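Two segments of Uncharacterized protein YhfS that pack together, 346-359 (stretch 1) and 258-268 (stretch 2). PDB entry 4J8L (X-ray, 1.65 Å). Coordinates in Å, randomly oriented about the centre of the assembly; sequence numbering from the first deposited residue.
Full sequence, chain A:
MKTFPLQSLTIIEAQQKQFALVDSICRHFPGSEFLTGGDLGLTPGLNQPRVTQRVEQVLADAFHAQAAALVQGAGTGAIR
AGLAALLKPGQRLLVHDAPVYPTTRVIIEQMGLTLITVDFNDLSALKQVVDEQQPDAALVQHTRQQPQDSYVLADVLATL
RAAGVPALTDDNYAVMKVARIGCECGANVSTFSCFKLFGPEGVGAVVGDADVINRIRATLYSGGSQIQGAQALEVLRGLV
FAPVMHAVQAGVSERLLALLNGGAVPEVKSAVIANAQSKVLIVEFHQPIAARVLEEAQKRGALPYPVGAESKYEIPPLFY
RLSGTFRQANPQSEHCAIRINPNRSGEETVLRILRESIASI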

# COMPACT_ATOMS: atom_id res chain seq x y z
N GLY A 346 -1.28 10.38 18.79
CA GLY A 346 0.06 10.82 19.12
C GLY A 346 0.77 9.80 19.99
O GLY A 346 0.16 8.85 20.49
N GLU A 347 2.06 10.00 20.16
CA GLU A 347 2.88 9.00 20.84
C GLU A 347 2.56 8.93 22.32
O GLU A 347 2.65 7.86 22.93
CB GLU A 347 4.37 9.28 20.61
CG GLU A 347 4.88 10.60 21.19
CD GLU A 347 4.72 11.79 20.25
OE1 GLU A 347 3.96 11.69 19.26
OE2 GLU A 347 5.36 12.82 20.50
N GLU A 348 2.16 10.05 22.90
CA GLU A 348 1.86 10.03 24.33
C GLU A 348 0.62 9.19 24.62
O GLU A 348 0.54 8.52 25.65
CB GLU A 348 1.74 11.44 24.90
CG GLU A 348 3.00 12.29 24.74
CD GLU A 348 4.19 11.77 25.54
OE1 GLU A 348 4.02 10.87 26.39
OE2 GLU A 348 5.31 12.28 25.31
N THR A 349 -0.34 9.22 23.69
CA THR A 349 -1.54 8.39 23.81
C THR A 349 -1.18 6.90 23.70
O THR A 349 -1.66 6.08 24.47
CB THR A 349 -2.58 8.75 22.73
OG1 THR A 349 -3.14 10.03 23.04
CG2 THR A 349 -3.70 7.73 22.66
N VAL A 350 -0.34 6.56 22.73
CA VAL A 350 0.05 5.16 22.56
C VAL A 350 0.80 4.67 23.79
O VAL A 350 0.54 3.57 24.30
CB VAL A 350 0.90 4.95 21.29
CG1 VAL A 350 1.45 3.52 21.24
CG2 VAL A 350 0.07 5.25 20.05
N LEU A 351 1.70 5.51 24.30
CA LEU A 351 2.49 5.16 25.48
C LEU A 351 1.58 4.98 26.70
O LEU A 351 1.76 4.05 27.49
CB LEU A 351 3.54 6.23 25.75
CG LEU A 351 4.69 5.99 26.72
CD1 LEU A 351 5.58 4.87 26.19
CD2 LEU A 351 5.49 7.27 26.88
N ARG A 352 0.60 5.87 26.84
CA ARG A 352 -0.33 5.79 27.96
C ARG A 352 -1.16 4.51 27.89
O ARG A 352 -1.32 3.81 28.89
CB ARG A 352 -1.25 7.01 28.00
CG ARG A 352 -2.27 6.96 29.15
CD ARG A 352 -3.22 8.16 29.14
NE ARG A 352 -3.99 8.26 27.90
CZ ARG A 352 -5.01 7.46 27.59
NH1 ARG A 352 -5.37 6.48 28.41
NH2 ARG A 352 -5.65 7.62 26.43
N ILE A 353 -1.71 4.21 26.72
CA ILE A 353 -2.50 3.00 26.58
C ILE A 353 -1.64 1.77 26.87
O ILE A 353 -2.08 0.83 27.55
CB ILE A 353 -3.14 2.90 25.17
CG1 ILE A 353 -4.19 3.99 24.99
CG2 ILE A 353 -3.77 1.53 24.97
CD1 ILE A 353 -4.71 4.09 23.56
N LEU A 354 -0.40 1.78 26.37
CA LEU A 354 0.54 0.69 26.65
C LEU A 354 0.76 0.51 28.15
O LEU A 354 0.66 -0.60 28.68
CB LEU A 354 1.88 0.96 25.99
CG LEU A 354 2.23 0.16 24.73
CD1 LEU A 354 3.64 0.50 24.29
CD2 LEU A 354 2.08 -1.33 25.00
N ARG A 355 1.07 1.61 28.85
CA ARG A 355 1.36 1.54 30.28
C ARG A 355 0.15 1.12 31.11
O ARG A 355 0.26 0.29 32.01
CB ARG A 355 1.88 2.89 30.80
CG ARG A 355 3.30 3.21 30.40
CD ARG A 355 3.62 4.68 30.65
NE ARG A 355 5.06 4.91 30.71
CZ ARG A 355 5.63 6.10 30.57
NH1 ARG A 355 4.89 7.18 30.34
NH2 ARG A 355 6.95 6.21 30.64
N GLU A 356 -1.01 1.71 30.80
CA GLU A 356 -2.23 1.39 31.53
C GLU A 356 -2.64 -0.07 31.32
O GLU A 356 -3.10 -0.74 32.25
CB GLU A 356 -3.35 2.33 31.13
CG GLU A 356 -3.17 3.77 31.60
CD GLU A 356 -4.31 4.66 31.15
OE1 GLU A 356 -5.22 4.16 30.48
OE2 GLU A 356 -4.30 5.86 31.49
N SER A 357 -2.47 -0.56 30.09
CA SER A 357 -2.81 -1.94 29.76
C SER A 357 -1.91 -2.92 30.51
O SER A 357 -2.40 -3.89 31.11
CB SER A 357 -2.71 -2.17 28.25
OG SER A 357 -3.62 -1.31 27.57
N ILE A 358 -0.61 -2.66 30.50
CA ILE A 358 0.35 -3.49 31.23
C ILE A 358 0.07 -3.50 32.74
O ILE A 358 0.17 -4.55 33.41
CB ILE A 358 1.80 -3.03 30.97
CG1 ILE A 358 2.18 -3.32 29.52
CG2 ILE A 358 2.78 -3.70 31.94
CD1 ILE A 358 3.41 -2.58 29.05
N ALA A 359 -0.31 -2.35 33.28
CA ALA A 359 -0.59 -2.24 34.70
C ALA A 359 -1.85 -3.02 35.09
O ALA A 359 -2.05 -3.35 36.26
CB ALA A 359 -0.71 -0.78 35.11
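Stretch 2 (258-268) ALLNGGAVPEV

The strongest polar link between the two stretches is made by one side chain of the helix and one backbone carbonyl of the loop. Arg355 donates from NH2 to Ala264 O at 2.6 Å, with an N-H...O angle of 151°, and a second, weak bond runs from Arg355 NE to the same Ala264 O at 3.2 Å. The oxygen lies at the edge of the guanidinium, near its plane, where the N-H bonds point. Although the CA-to-CB bond of Arg355 points sideways, the long side chain, with chi2 and chi3 both t, brings the donors to the loop.

The carbonyl is offered by a turn. Stretch 2 enters in a helix that includes Ala258 to Asn261, and leaves it in a Schellman motif: Ala264 N bonds Leu259 O at 3.1 Å and Gly263 N bonds Leu260 O at 3.0 Å. Gly263 has phi 92° and psi 25°, angles at which a CB would be jammed against the carbonyl oxygen of the preceding residue, so glycine is called for on local grounds alone. Val265 then takes an extended conformation and opens a type I beta turn to Val268, closed by Val268 N to Val265 O at 2.9 Å, with Pro266 at a phi of -54° that its ring readily accommodates.

Stretch 1 is a regular helix from Glu347 onward, preceded by Gly346 at the N-cap position. Stretch 2 follows it in the same general direction: Leu259 lies near the helix start, Ala264 and Val265 beside Leu351 and Arg355, and Glu267 beside Ile358. The CA atoms of Arg355 and Val265 are 6.8 Å apart, and those of Ile358 and Glu267 7.9 Å.

Around the polar link the packing is apolar. Leu351, buried and pointing toward the loop, brings CD1 to 3.5 Å from Val265 CG2, 3.8 Å from Ala264 CB and 4.0 Å from Leu260 CD2, so that this one methyl meets three neighbours. The CB of Ala264 points toward the helix and packs on Leu351 while its carbonyl binds Arg355. Val265 CG1 lies 3.6 Å from Ile358 CD1, and Val265 CG2 4.0 Å from Arg355 CG, in the aliphatic part of that side chain. One turn on from Leu351, Leu354 adds a looser contact, its CD1 lying 4.3 Å from Leu260 CD2.

At the margins, acidic residues contribute side-chain carbon to the packing. Leu259 CD1 lies 4.0 Å from Glu347 CG, whose carboxylate is hydrogen-bonded elsewhere in the structure, and 4.4 Å from Leu351 CD2. Toward the other end, the exposed Glu267 lays CG and CD each 3.7 Å from CG2 of the buried Ile358. Altogether the contact buries 466 Å², summed over both sides.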

# COMPACT_ATOMS: atom_id res chain seq x y z
N ALA A 258 11.72 6.18 19.82
CA ALA A 258 12.77 6.75 20.65
C ALA A 258 12.44 6.65 22.14
O ALA A 258 13.30 6.30 22.96
CB ALA A 258 13.04 8.21 20.26
N LEU A 259 11.20 6.95 22.49
CA LEU A 259 10.76 6.87 23.89
C LEU A 259 10.87 5.44 24.42
O LEU A 259 11.35 5.22 25.53
CB LEU A 259 9.33 7.39 24.04
CG LEU A 259 9.15 8.91 23.89
CD1 LEU A 259 7.69 9.26 23.67
CD2 LEU A 259 9.71 9.61 25.12
N LEU A 260 10.43 4.46 23.62
CA LEU A 260 10.50 3.07 24.03
C LEU A 260 11.95 2.61 24.17
O LEU A 260 12.30 1.93 25.13
CB LEU A 260 9.76 2.16 23.05
CG LEU A 260 8.24 2.33 23.05
CD1 LEU A 260 7.59 1.52 21.93
CD2 LEU A 260 7.68 1.93 24.41
N ASN A 261 12.78 2.99 23.21
CA ASN A 261 14.20 2.65 23.26
C ASN A 261 14.91 3.33 24.44
O ASN A 261 15.96 2.86 24.89
CB ASN A 261 14.90 3.01 21.95
CG ASN A 261 14.68 1.96 20.87
OD1 ASN A 261 14.32 0.82 21.17
ND2 ASN A 261 14.91 2.34 19.62
N GLY A 262 14.34 4.42 24.91
CA GLY A 262 14.88 5.15 26.05
C GLY A 262 14.42 4.59 27.37
O GLY A 262 14.83 5.07 28.43
N GLY A 263 13.56 3.57 27.33
CA GLY A 263 13.14 2.88 28.53
C GLY A 263 11.88 3.42 29.18
O GLY A 263 11.67 3.24 30.38
N ALA A 264 11.02 4.06 28.39
CA ALA A 264 9.77 4.62 28.89
C ALA A 264 8.85 3.55 29.49
O ALA A 264 8.06 3.82 30.38
CB ALA A 264 9.04 5.40 27.79
N VAL A 265 8.97 2.32 28.99
CA VAL A 265 8.15 1.21 29.48
C VAL A 265 9.06 0.05 29.84
O VAL A 265 9.47 -0.72 28.97
CB VAL A 265 7.13 0.77 28.42
CG1 VAL A 265 6.26 -0.35 28.95
CG2 VAL A 265 6.26 1.96 27.98
N PRO A 266 9.39 -0.09 31.14
CA PRO A 266 10.34 -1.12 31.60
C PRO A 266 9.97 -2.53 31.16
O PRO A 266 10.85 -3.36 30.95
CB PRO A 266 10.25 -1.01 33.12
CG PRO A 266 9.83 0.40 33.37
CD PRO A 266 8.89 0.74 32.25
N GLU A 267 8.67 -2.80 31.02
CA GLU A 267 8.20 -4.13 30.65
C GLU A 267 8.45 -4.46 29.17
O GLU A 267 8.26 -5.60 28.74
CB GLU A 267 6.72 -4.30 31.00
CG GLU A 267 6.39 -4.23 32.48
CD GLU A 267 6.19 -2.81 33.00
OE1 GLU A 267 6.32 -1.84 32.21
OE2 GLU A 267 5.89 -2.67 34.20
N VAL A 268 8.88 -3.46 28.39
CA VAL A 268 9.22 -3.68 26.98
C VAL A 268 10.68 -4.11 26.81
O VAL A 268 11.60 -3.45 27.30
CB VAL A 268 8.93 -2.42 26.12
CG1 VAL A 268 9.54 -2.56 24.73
CG2 VAL A 268 7.44 -2.19 26.03